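Local coordinates for protein cellulase (Uncultured bacterium, PDB 3WX5) that probably hydrolyses internal beta-1,4-glucosidic bonds of cellulose, as an endoglucanase of glycoside hydrolase family 12, at residues I79-H84 and F237-T242; A120-W125 and V219-E224. All coordinates share one frame; numbering follows the deposited sequence.

Contact 1. Residues I79-H84 and F237-T242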
loop_
_atom_site.group_PDB
_atom_site.type_symbol
_atom_site.label_atom_id
_atom_site.label_comp_id
_atom_site.label_asym_id
_atom_site.label_seq_id
_atom_site.Cartn_x
_atom_site.Cartn_y
_atom_site.Cartn_z
ATOM N N ILE A 79 -4.717 3.052 3.673
ATOM C CA ILE A 79 -4.895 2.690 5.065
ATOM C C ILE A 79 -3.699 1.806 5.441
ATOM O O ILE A 79 -3.139 1.112 4.584
ATOM C CB ILE A 79 -6.231 1.936 5.307
ATOM C CG1 ILE A 79 -6.376 1.549 6.783
ATOM C CG2 ILE A 79 -6.436 0.739 4.324
ATOM C CD1 ILE A 79 -7.843 1.212 7.194
ATOM N N TYR A 80 -3.247 1.910 6.685
ATOM C CA TYR A 80 -2.056 1.156 7.071
ATOM C C TYR A 80 -2.039 0.695 8.514
ATOM O O TYR A 80 -2.646 1.318 9.408
ATOM C CB TYR A 80 -0.762 1.921 6.716
ATOM C CG TYR A 80 -0.454 3.139 7.554
ATOM C CD1 TYR A 80 0.341 3.037 8.693
ATOM C CD2 TYR A 80 -0.795 4.417 7.109
ATOM C CE1 TYR A 80 0.664 4.171 9.453
ATOM C CE2 TYR A 80 -0.445 5.559 7.839
ATOM C CZ TYR A 80 0.278 5.425 9.016
ATOM O OH TYR A 80 0.646 6.547 9.735
ATOM N N LEU A 81 -1.260 -0.367 8.721
ATOM C CA LEU A 81 -0.768 -0.781 10.020
ATOM C C LEU A 81 0.731 -0.519 10.078
ATOM O O LEU A 81 1.441 -0.742 9.094
ATOM C CB LEU A 81 -1.006 -2.282 10.178
ATOM C CG LEU A 81 -0.507 -2.796 11.533
ATOM C CD1 LEU A 81 -1.651 -3.091 12.461
ATOM C CD2 LEU A 81 0.349 -4.024 11.301
ATOM N N GLY A 82 1.211 -0.010 11.211
ATOM C CA GLY A 82 2.638 0.226 11.380
ATOM C C GLY A 82 3.012 1.711 11.348
ATOM O O GLY A 82 2.250 2.560 11.833
ATOM N N CYS A 83 4.200 1.994 10.812
ATOM C CA CYS A 83 4.841 3.306 10.876
ATOM C C CYS A 83 5.139 3.834 9.469
ATOM O O CYS A 83 5.995 3.298 8.759
ATOM C CB CYS A 83 6.139 3.242 11.692
ATOM S SG CYS A 83 5.945 2.569 13.395
ATOM N N HIS A 84 4.393 4.871 9.092
ATOM C CA HIS A 84 4.492 5.544 7.812
ATOM C C HIS A 84 5.219 6.872 8.008
ATOM O O HIS A 84 4.648 7.810 8.574
ATOM C CB HIS A 84 3.059 5.796 7.293
ATOM C CG HIS A 84 3.000 6.495 5.978
ATOM N ND1 HIS A 84 3.027 5.819 4.774
ATOM C CD2 HIS A 84 2.890 7.811 5.672
ATOM C CE1 HIS A 84 3.017 6.695 3.784
ATOM N NE2 HIS A 84 2.910 7.910 4.303
ATOM N N PHE A 237 -10.549 -3.676 5.450
ATOM C CA PHE A 237 -9.096 -3.888 5.606
ATOM C C PHE A 237 -8.790 -4.583 6.941
ATOM O O PHE A 237 -9.341 -4.210 7.992
ATOM C CB PHE A 237 -8.367 -2.545 5.547
ATOM C CG PHE A 237 -6.868 -2.649 5.660
ATOM C CD1 PHE A 237 -6.107 -3.207 4.632
ATOM C CD2 PHE A 237 -6.205 -2.089 6.747
ATOM C CE1 PHE A 237 -4.707 -3.190 4.696
ATOM C CE2 PHE A 237 -4.801 -2.042 6.803
ATOM C CZ PHE A 237 -4.055 -2.599 5.778
ATOM N N SER A 238 -7.898 -5.567 6.899
ATOM C CA SER A 238 -7.392 -6.201 8.098
ATOM C C SER A 238 -5.960 -6.621 7.830
ATOM O O SER A 238 -5.598 -6.967 6.717
ATOM C CB SER A 238 -8.230 -7.454 8.400
ATOM O OG SER A 238 -7.759 -8.091 9.559
ATOM N N VAL A 239 -5.114 -6.512 8.838
ATOM C CA VAL A 239 -3.778 -7.099 8.749
ATOM C C VAL A 239 -3.544 -7.949 9.968
ATOM O O VAL A 239 -3.941 -7.553 11.066
ATOM C CB VAL A 239 -2.695 -6.021 8.709
ATOM C CG1 VAL A 239 -1.315 -6.698 8.761
ATOM C CG2 VAL A 239 -2.846 -5.170 7.438
ATOM N N THR A 240 -2.981 -9.146 9.777
ATOM C CA THR A 240 -2.627 -9.992 10.924
ATOM C C THR A 240 -1.150 -10.365 10.875
ATOM O O THR A 240 -0.684 -11.008 9.923
ATOM C CB THR A 240 -3.473 -11.289 10.994
ATOM O OG1 THR A 240 -4.866 -10.954 11.052
ATOM C CG2 THR A 240 -3.113 -12.083 12.284
ATOM N N LEU A 241 -0.411 -9.929 11.885
ATOM C CA LEU A 241 1.030 -10.127 11.922
ATOM C C LEU A 241 1.389 -11.064 13.079
ATOM O O LEU A 241 0.950 -10.854 14.217
ATOM C CB LEU A 241 1.749 -8.788 12.103
ATOM C CG LEU A 241 3.236 -8.788 12.519
ATOM C CD1 LEU A 241 4.132 -9.353 11.396
ATOM C CD2 LEU A 241 3.695 -7.377 12.909
ATOM N N THR A 242 2.278 -12.009 12.804
ATOM C CA THR A 242 2.826 -12.867 13.848
ATOM C C THR A 242 4.342 -12.853 13.823
ATOM O O THR A 242 4.955 -13.123 12.786
ATOM C CB THR A 242 2.340 -14.327 13.683
ATOM O OG1 THR A 242 0.922 -14.316 13.420
ATOM C CG2 THR A 242 2.604 -15.085 14.965
#

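Contact 2. Residues A120-W125 and V219-E224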
loop_
_atom_site.group_PDB
_atom_site.type_symbol
_atom_site.label_atom_id
_atom_site.label_comp_id
_atom_site.label_asym_id
_atom_site.label_seq_id
_atom_site.Cartn_x
_atom_site.Cartn_y
_atom_site.Cartn_z
ATOM N N ALA A 120 -4.997 -0.317 -7.682
ATOM C CA ALA A 120 -5.348 -0.652 -6.297
ATOM C C ALA A 120 -4.273 -1.617 -5.833
ATOM O O ALA A 120 -4.039 -2.630 -6.489
ATOM C CB ALA A 120 -6.743 -1.348 -6.255
ATOM N N ALA A 121 -3.537 -1.248 -4.782
ATOM C CA ALA A 121 -2.247 -1.877 -4.527
ATOM C C ALA A 121 -1.840 -1.777 -3.067
ATOM O O ALA A 121 -2.005 -0.729 -2.440
ATOM C CB ALA A 121 -1.159 -1.283 -5.425
ATOM N N TYR A 122 -1.306 -2.873 -2.535
ATOM C CA TYR A 122 -0.601 -2.829 -1.243
ATOM C C TYR A 122 0.737 -2.100 -1.469
ATOM O O TYR A 122 1.288 -2.132 -2.571
ATOM C CB TYR A 122 -0.322 -4.255 -0.785
ATOM C CG TYR A 122 -1.498 -4.912 -0.100
ATOM C CD1 TYR A 122 -2.521 -5.514 -0.837
ATOM C CD2 TYR A 122 -1.624 -4.861 1.272
ATOM C CE1 TYR A 122 -3.591 -6.114 -0.196
ATOM C CE2 TYR A 122 -2.671 -5.473 1.918
ATOM C CZ TYR A 122 -3.672 -6.064 1.178
ATOM O OH TYR A 122 -4.741 -6.673 1.812
ATOM N N ASP A 123 1.290 -1.543 -0.400
ATOM C CA ASP A 123 2.580 -0.847 -0.430
ATOM C C ASP A 123 3.206 -1.146 0.929
ATOM O O ASP A 123 2.618 -0.798 1.954
ATOM C CB ASP A 123 2.307 0.678 -0.593
ATOM C CG ASP A 123 3.502 1.427 -1.152
ATOM O OD1 ASP A 123 4.370 0.743 -1.693
ATOM O OD2 ASP A 123 3.551 2.686 -1.117
ATOM N N LEU A 124 4.288 -1.934 0.953
ATOM C CA LEU A 124 4.956 -2.244 2.223
ATOM C C LEU A 124 6.340 -1.608 2.213
ATOM O O LEU A 124 7.060 -1.692 1.211
ATOM C CB LEU A 124 5.117 -3.770 2.384
ATOM C CG LEU A 124 3.885 -4.586 2.806
ATOM C CD1 LEU A 124 2.808 -4.545 1.748
ATOM C CD2 LEU A 124 4.299 -6.045 3.063
ATOM N N TRP A 125 6.780 -1.120 3.379
ATOM C CA TRP A 125 7.981 -0.296 3.432
ATOM C C TRP A 125 8.969 -0.972 4.385
ATOM O O TRP A 125 8.592 -1.392 5.483
ATOM C CB TRP A 125 7.658 1.134 3.930
ATOM C CG TRP A 125 7.039 2.017 2.885
ATOM C CD1 TRP A 125 5.732 2.426 2.813
ATOM C CD2 TRP A 125 7.698 2.576 1.741
ATOM N NE1 TRP A 125 5.558 3.232 1.712
ATOM C CE2 TRP A 125 6.728 3.288 1.004
ATOM C CE3 TRP A 125 9.018 2.559 1.281
ATOM C CZ2 TRP A 125 7.055 4.044 -0.136
ATOM C CZ3 TRP A 125 9.332 3.266 0.113
ATOM C CH2 TRP A 125 8.330 3.930 -0.623
ATOM N N VAL A 219 2.545 -1.769 6.669
ATOM C CA VAL A 219 1.789 -2.513 5.673
ATOM C C VAL A 219 0.594 -1.624 5.319
ATOM O O VAL A 219 -0.287 -1.387 6.183
ATOM C CB VAL A 219 1.262 -3.849 6.272
ATOM C CG1 VAL A 219 0.419 -4.622 5.226
ATOM C CG2 VAL A 219 2.448 -4.707 6.731
ATOM N N GLU A 220 0.529 -1.199 4.054
ATOM C CA GLU A 220 -0.488 -0.240 3.620
ATOM C C GLU A 220 -1.225 -0.816 2.435
ATOM O O GLU A 220 -0.680 -1.632 1.694
ATOM C CB GLU A 220 0.158 1.101 3.216
ATOM C CG GLU A 220 1.460 1.420 3.944
ATOM C CD GLU A 220 1.925 2.883 3.794
ATOM O OE1 GLU A 220 1.429 3.614 2.905
ATOM O OE2 GLU A 220 2.735 3.331 4.640
ATOM N N THR A 221 -2.444 -0.344 2.195
ATOM C CA THR A 221 -3.017 -0.541 0.876
ATOM C C THR A 221 -3.871 0.660 0.500
ATOM O O THR A 221 -4.231 1.460 1.371
ATOM C CB THR A 221 -3.852 -1.834 0.823
ATOM O OG1 THR A 221 -4.130 -2.147 -0.549
ATOM C CG2 THR A 221 -5.187 -1.654 1.616
ATOM N N GLY A 222 -4.124 0.838 -0.791
ATOM C CA GLY A 222 -4.812 2.056 -1.257
ATOM C C GLY A 222 -4.767 2.110 -2.757
ATOM O O GLY A 222 -4.616 1.070 -3.399
ATOM N N PHE A 223 -4.802 3.320 -3.318
ATOM C CA PHE A 223 -4.902 3.469 -4.771
ATOM C C PHE A 223 -3.822 4.453 -5.184
ATOM O O PHE A 223 -3.828 5.600 -4.726
ATOM C CB PHE A 223 -6.273 4.042 -5.145
ATOM C CG PHE A 223 -7.435 3.223 -4.618
ATOM C CD1 PHE A 223 -7.832 2.071 -5.288
ATOM C CD2 PHE A 223 -8.065 3.558 -3.413
ATOM C CE1 PHE A 223 -8.880 1.287 -4.808
ATOM C CE2 PHE A 223 -9.110 2.754 -2.898
ATOM C CZ PHE A 223 -9.525 1.637 -3.614
ATOM N N GLU A 224 -2.914 4.053 -6.069
ATOM C CA GLU A 224 -2.071 5.081 -6.669
ATOM C C GLU A 224 -2.879 5.779 -7.754
ATOM O O GLU A 224 -3.418 5.134 -8.659
ATOM C CB GLU A 224 -0.768 4.508 -7.234
ATOM C CG GLU A 224 0.153 3.887 -6.173
ATOM C CD GLU A 224 1.545 3.582 -6.719
ATOM O OE1 GLU A 224 1.677 2.731 -7.628
ATOM O OE2 GLU A 224 2.509 4.236 -6.278
HETATM O O HOH W 1 2.953 4.510 0.857
#

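Contact 1. Residues I79-H84 and F237-T242
Ile79 and Phe237 meet between the two stacked sheets of the beta-jelly roll expected of a family 12 glycoside hydrolase. Ile79 lies on strand 78-80 of the larger sheet, Phe237 on strand 233-243 of the six-stranded one, and no hydrogen bond joins the two segments. The tight end is this pair. Phe237 has CG anti to its backbone N (chi1 -178°), which swings the ring into the interface. Ile79 CG2 sits over one ring face as a CH-pi contact, 3.8 Å from the Phe237 ring centroid and 16° off the normal, while Ile79 CG1 lies 3.6 Å from Phe237 CD2. Tyr36 meets the same ring edge-to-face. An alanine in place of Phe237 would probably leave the CG2 methyl of Ile79 without its aromatic face and open a gap between the sheets. The contact thins at Leu241, whose CD2 stays 5.0 Å from Leu81 CD2. On the far side of strand 237-242, Ser238 and Thr240 point away from the interface, Thr240 being exposed to solvent. Between the Phe237 end and Leu241 one pair of methyls meets: Leu81 CD2 and Val239 CG1, 4.0 Å apart.

Contact 2. Residues A120-W125 and V219-E224
An antiparallel strand pair places Tyr122 beside Thr221 as a non-hydrogen-bonded pair, with Ala121-Gly222 and Asp123-Glu220 as the hydrogen-bonded pairs around it. Ala121 N reaches Gly222 O at 2.9 Å, with 165° at the hydrogen, and Asp123 N reaches Glu220 O at 2.9 Å. Ala121 O receives Gly222 N and, weakly, Thr221 OG1 at 3.2 Å; Tyr76 OH bonds to it as well. With its CG anti to the carbonyl carbon (chi1 -82°), Tyr122 lays its ring across Thr221, whose CB stands 3.9 Å from the Tyr122 ring centroid over the face. Tyr122 OH continues to Ser106. The strands belong to the larger sheet of the jelly roll: Tyr122, Thr221, Leu124 and Val219 face the other sheet, whereas Asp123 and Glu220 are on the reverse face, which in family 12 enzymes lines the substrate cleft. There one water ties three side chains together, donating to Asp123 OD2 at 2.8 Å and to Glu220 OE1 at 2.7 Å. It accepts from Trp125 NE1 at 3.0 Å, in the indole plane. The other carboxylate oxygen, Glu220 OE2, bonds to His84 ND1 and lies 3.6 Å from Trp125 CD1 at the ring edge.

How the contacts relate
Both contacts are buried, but the centre of contact 2 nearly coincides with the centre of the chain, and that of contact 1 lies about 10 Å from the chain centre. Contact 1 joins the two sheets chiefly by apolar side chains, with no hydrogen bond between its segments; contact 2 is a pairing within one sheet, built on backbone hydrogen bonds, with a polar, water-bridged group on one face. They share the larger sheet, where strand 78-80 neighbours strand 215-225, and Ile79 N bonds to Thr221 O at 2.8 Å. Thr221 also serves both interfaces with its side chain: its CG2 lies 3.5 Å from Phe237 CE1. Strands 215-225 and 233-243 are consecutive, and contact 2 nests inside the loop closed by contact 1.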